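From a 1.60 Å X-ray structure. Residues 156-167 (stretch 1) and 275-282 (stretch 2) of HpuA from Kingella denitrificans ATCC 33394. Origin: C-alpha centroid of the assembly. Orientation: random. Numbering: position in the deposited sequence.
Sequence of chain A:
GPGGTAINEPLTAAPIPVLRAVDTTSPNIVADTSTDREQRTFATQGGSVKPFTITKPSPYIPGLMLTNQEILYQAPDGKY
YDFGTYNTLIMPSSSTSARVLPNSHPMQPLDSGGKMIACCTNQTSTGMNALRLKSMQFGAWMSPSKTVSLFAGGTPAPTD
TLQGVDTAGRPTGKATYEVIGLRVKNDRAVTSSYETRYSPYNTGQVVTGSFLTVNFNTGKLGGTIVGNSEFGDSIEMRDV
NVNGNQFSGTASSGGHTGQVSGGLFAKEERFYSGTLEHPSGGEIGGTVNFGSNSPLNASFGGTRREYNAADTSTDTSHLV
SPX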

# COMPACT_ATOMS: atom_id res chain seq x y z
N PRO A 156 -6.00 -1.11 9.45
CA PRO A 156 -5.44 0.08 10.09
C PRO A 156 -4.65 -0.25 11.33
O PRO A 156 -4.95 -1.21 12.09
N ALA A 157 -3.62 0.54 11.57
CA ALA A 157 -2.82 0.41 12.79
C ALA A 157 -3.59 0.83 14.03
O ALA A 157 -3.98 1.99 14.15
N PRO A 158 -3.80 -0.08 15.00
CA PRO A 158 -4.56 0.38 16.15
C PRO A 158 -3.86 1.52 16.90
O PRO A 158 -2.68 1.41 17.15
N THR A 159 -4.58 2.57 17.26
CA THR A 159 -3.96 3.73 17.91
C THR A 159 -3.41 3.38 19.28
O THR A 159 -2.42 3.92 19.69
N ASP A 160 -4.00 2.37 19.94
CA ASP A 160 -3.49 2.01 21.27
C ASP A 160 -2.16 1.26 21.33
O ASP A 160 -1.56 1.11 22.39
N THR A 161 -1.62 0.86 20.16
CA THR A 161 -0.35 0.26 20.12
C THR A 161 0.61 0.93 19.14
O THR A 161 1.60 0.33 18.77
N LEU A 162 0.33 2.18 18.83
CA LEU A 162 1.31 3.03 18.06
C LEU A 162 2.57 3.22 18.87
O LEU A 162 2.58 3.03 20.12
N GLN A 163 3.68 3.50 18.19
CA GLN A 163 4.95 3.61 18.88
C GLN A 163 4.93 4.62 20.01
O GLN A 163 4.41 5.72 19.86
N GLY A 164 5.52 4.20 21.14
CA GLY A 164 5.63 5.10 22.31
C GLY A 164 4.44 4.98 23.26
O GLY A 164 4.52 5.43 24.40
N VAL A 165 3.31 4.42 22.82
CA VAL A 165 2.11 4.44 23.67
C VAL A 165 2.39 3.58 24.90
O VAL A 165 1.98 3.91 26.04
N ASP A 166 3.12 2.49 24.73
CA ASP A 166 3.44 1.65 25.90
C ASP A 166 4.37 2.25 26.94
O ASP A 166 4.43 1.73 28.09
N THR A 167 5.15 3.27 26.58
CA THR A 167 6.09 3.98 27.49
C THR A 167 5.66 5.39 27.87
O THR A 167 6.22 5.95 28.80
N THR A 275 3.89 -9.69 25.60
CA THR A 275 4.72 -8.49 25.64
C THR A 275 4.85 -7.89 24.24
O THR A 275 5.00 -8.58 23.29
N LEU A 276 4.77 -6.57 24.16
CA LEU A 276 4.94 -5.90 22.84
C LEU A 276 6.31 -6.08 22.26
O LEU A 276 7.31 -5.86 22.96
N GLU A 277 6.39 -6.51 20.99
CA GLU A 277 7.67 -6.61 20.31
C GLU A 277 7.87 -5.38 19.41
O GLU A 277 8.92 -4.71 19.48
N HIS A 278 6.91 -5.14 18.54
CA HIS A 278 6.90 -3.95 17.64
C HIS A 278 5.54 -3.32 17.70
O HIS A 278 4.49 -4.00 17.68
N PRO A 279 5.49 -1.98 17.68
CA PRO A 279 4.23 -1.27 17.69
C PRO A 279 3.45 -1.50 16.39
O PRO A 279 4.05 -1.98 15.38
N SER A 280 2.20 -1.13 16.42
CA SER A 280 1.37 -1.02 15.21
C SER A 280 1.98 0.01 14.28
O SER A 280 2.86 0.80 14.69
N GLY A 281 1.51 0.01 13.05
CA GLY A 281 1.98 0.99 12.05
C GLY A 281 3.23 0.62 11.33
O GLY A 281 3.99 1.49 10.89
N GLY A 282 3.49 -0.68 11.19
CA GLY A 282 4.58 -1.13 10.43
C GLY A 282 4.49 -0.95 8.90
O GLY A 282 5.47 -1.23 8.21

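Ser280 is the centre of this contact. Ser280 N donates a hydrogen bond to Thr161 O at 2.8 Å, with an N-H...O angle of 149°. Its side chain adds a second hydrogen bond, from Ser280 OG to Pro158 O at 2.9 Å. The CA-to-CB bond points toward stretch 1, and chi1 is 68° (p), which places the hydroxyl against the Pro158 carbonyl. Pro158 O also accepts from Thr161 N within its own stretch, at 3.2 Å. One carbonyl therefore ties the local turn together and holds the serine as well. Leu162 N lies 3.2 Å from Ser280 OG, but the angle is too poor for a hydrogen bond.

A water adds a third polar link. It accepts from Gln163 N at 2.9 Å and donates to Ser280 O at 2.8 Å. The water thus bridges backbone to backbone between the two stretches, where Gln163 N and Ser280 O do not bond directly. With these links, both the N and the O of Ser280 are joined to stretch 1.

Thr161 packs beside the serine. Its CA-to-CB bond runs sideways and chi1 is 55° (p). Thr161 OG1 comes to 3.3 Å from Ser280 CB, and it is hydrogen-bonded elsewhere in the structure. Ser280 buries more area against the other stretch than any other residue here.

Pro279 points toward stretch 1 and packs mainly on backbone. Its ring is C-gamma endo. Pro279 CB sits 3.2 Å from Thr161 O and 3.4 Å from Gln163 N. The ring also meets a side chain: Pro279 CG is 3.7 Å from Gln163 CB. Gln163 leaves its CA sideways, with chi1 60° (p) and chi2 178° (t). Its amide NE2 is hydrogen-bonded elsewhere in the structure.

Carbon atoms of Ala157, Pro158 and Leu162 also pack around Ser280. Ala157 points toward stretch 2, with Ala157 CB 3.3 Å from Gly281 N and 3.7 Å from Ser280 OG. The ring of Pro158, C-gamma exo, lies alongside, with Pro158 CD 3.6 Å from Ser280 CB. Leu162 points away overall, but its mt rotamer (chi1 -73°, chi2 168°) brings the end of the chain nearer. Leu162 CD2 reaches 3.4 Å from Ser280 OG. Gly281 has a positive phi of 84°, which by itself favours glycine. An ideal CB on Gly281 would lie 3.6 Å from Leu162 CD2 and 3.9 Å from Ala157 CB.

Farther out, the backbones diverge and side chains span the gap. Leu276 points toward stretch 1 with chi1 -167° (t) and chi2 69° (p). Asp166 points toward stretch 2 with chi1 66° (p). They meet where Leu276 CD2 lies 3.7 Å from Asp166 OD2, a contact between a methyl group and a carboxylate oxygen. The aspartate is exposed.

The remaining side chains stay out of the contact. Thr159 and Asp160 point away from stretch 2, and His278 points away from stretch 1. Glu277 is out of reach, at the corner of the chain.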

# COMPACT_ATOMS: atom_id res chain seq x y z
CB PRO A 156 -6.65 0.94 10.45
CG PRO A 156 -7.82 0.15 10.16
CD PRO A 156 -7.46 -1.07 9.41
CB ALA A 157 -1.56 1.29 12.68
CB PRO A 158 -4.60 -0.89 17.04
CG PRO A 158 -4.46 -2.03 16.06
CD PRO A 158 -3.48 -1.52 15.05
CB THR A 159 -4.93 4.92 18.01
OG1 THR A 159 -6.09 4.53 18.75
CG2 THR A 159 -5.35 5.41 16.62
CB ASP A 160 -4.61 1.33 22.10
CG ASP A 160 -5.09 0.05 21.54
OD1 ASP A 160 -4.51 -0.49 20.56
OD2 ASP A 160 -6.13 -0.42 22.12
CB THR A 161 -0.49 -1.22 19.77
OG1 THR A 161 -1.21 -1.36 18.56
CG2 THR A 161 -1.29 -1.94 20.90
CB LEU A 162 0.69 4.36 17.70
CG LEU A 162 -0.40 4.39 16.57
CD1 LEU A 162 -1.10 5.72 16.54
CD2 LEU A 162 0.19 3.97 15.22
CB GLN A 163 6.11 3.92 17.92
CG GLN A 163 5.99 5.22 17.15
CD GLN A 163 7.22 5.39 16.30
OE1 GLN A 163 7.37 4.69 15.31
NE2 GLN A 163 8.16 6.23 16.74
CB VAL A 165 0.85 3.98 22.93
CG1 VAL A 165 -0.34 3.84 23.88
CG2 VAL A 165 0.52 4.95 21.78
CB ASP A 166 3.96 0.28 25.43
CG ASP A 166 5.30 0.38 24.69
OD1 ASP A 166 5.56 1.32 23.92
OD2 ASP A 166 6.13 -0.50 24.92
CB THR A 167 7.51 4.02 26.89
OG1 THR A 167 7.44 4.48 25.53
CG2 THR A 167 8.08 2.61 26.90
CB THR A 275 6.12 -8.88 26.17
OG1 THR A 275 5.93 -9.31 27.54
CG2 THR A 275 7.07 -7.72 26.15
CB LEU A 276 4.62 -4.40 23.00
CG LEU A 276 4.43 -3.59 21.73
CD1 LEU A 276 3.17 -4.00 21.02
CD2 LEU A 276 4.37 -2.13 22.14
CB GLU A 277 7.76 -7.87 19.46
CG GLU A 277 9.07 -7.96 18.72
CD GLU A 277 9.18 -9.20 17.85
OE1 GLU A 277 8.13 -9.73 17.43
OE2 GLU A 277 10.30 -9.58 17.51
CB HIS A 278 7.16 -4.31 16.17
CG HIS A 278 8.49 -4.92 15.91
ND1 HIS A 278 9.65 -4.28 16.24
CD2 HIS A 278 8.84 -6.15 15.46
CE1 HIS A 278 10.68 -5.07 15.95
NE2 HIS A 278 10.20 -6.21 15.50
CB PRO A 279 4.67 0.24 17.84
CG PRO A 279 6.09 0.27 17.49
CD PRO A 279 6.68 -1.09 17.66
CB SER A 280 -0.03 -0.65 15.58
OG SER A 280 -0.15 0.65 16.08
O HOH W 1 3.53 3.39 15.33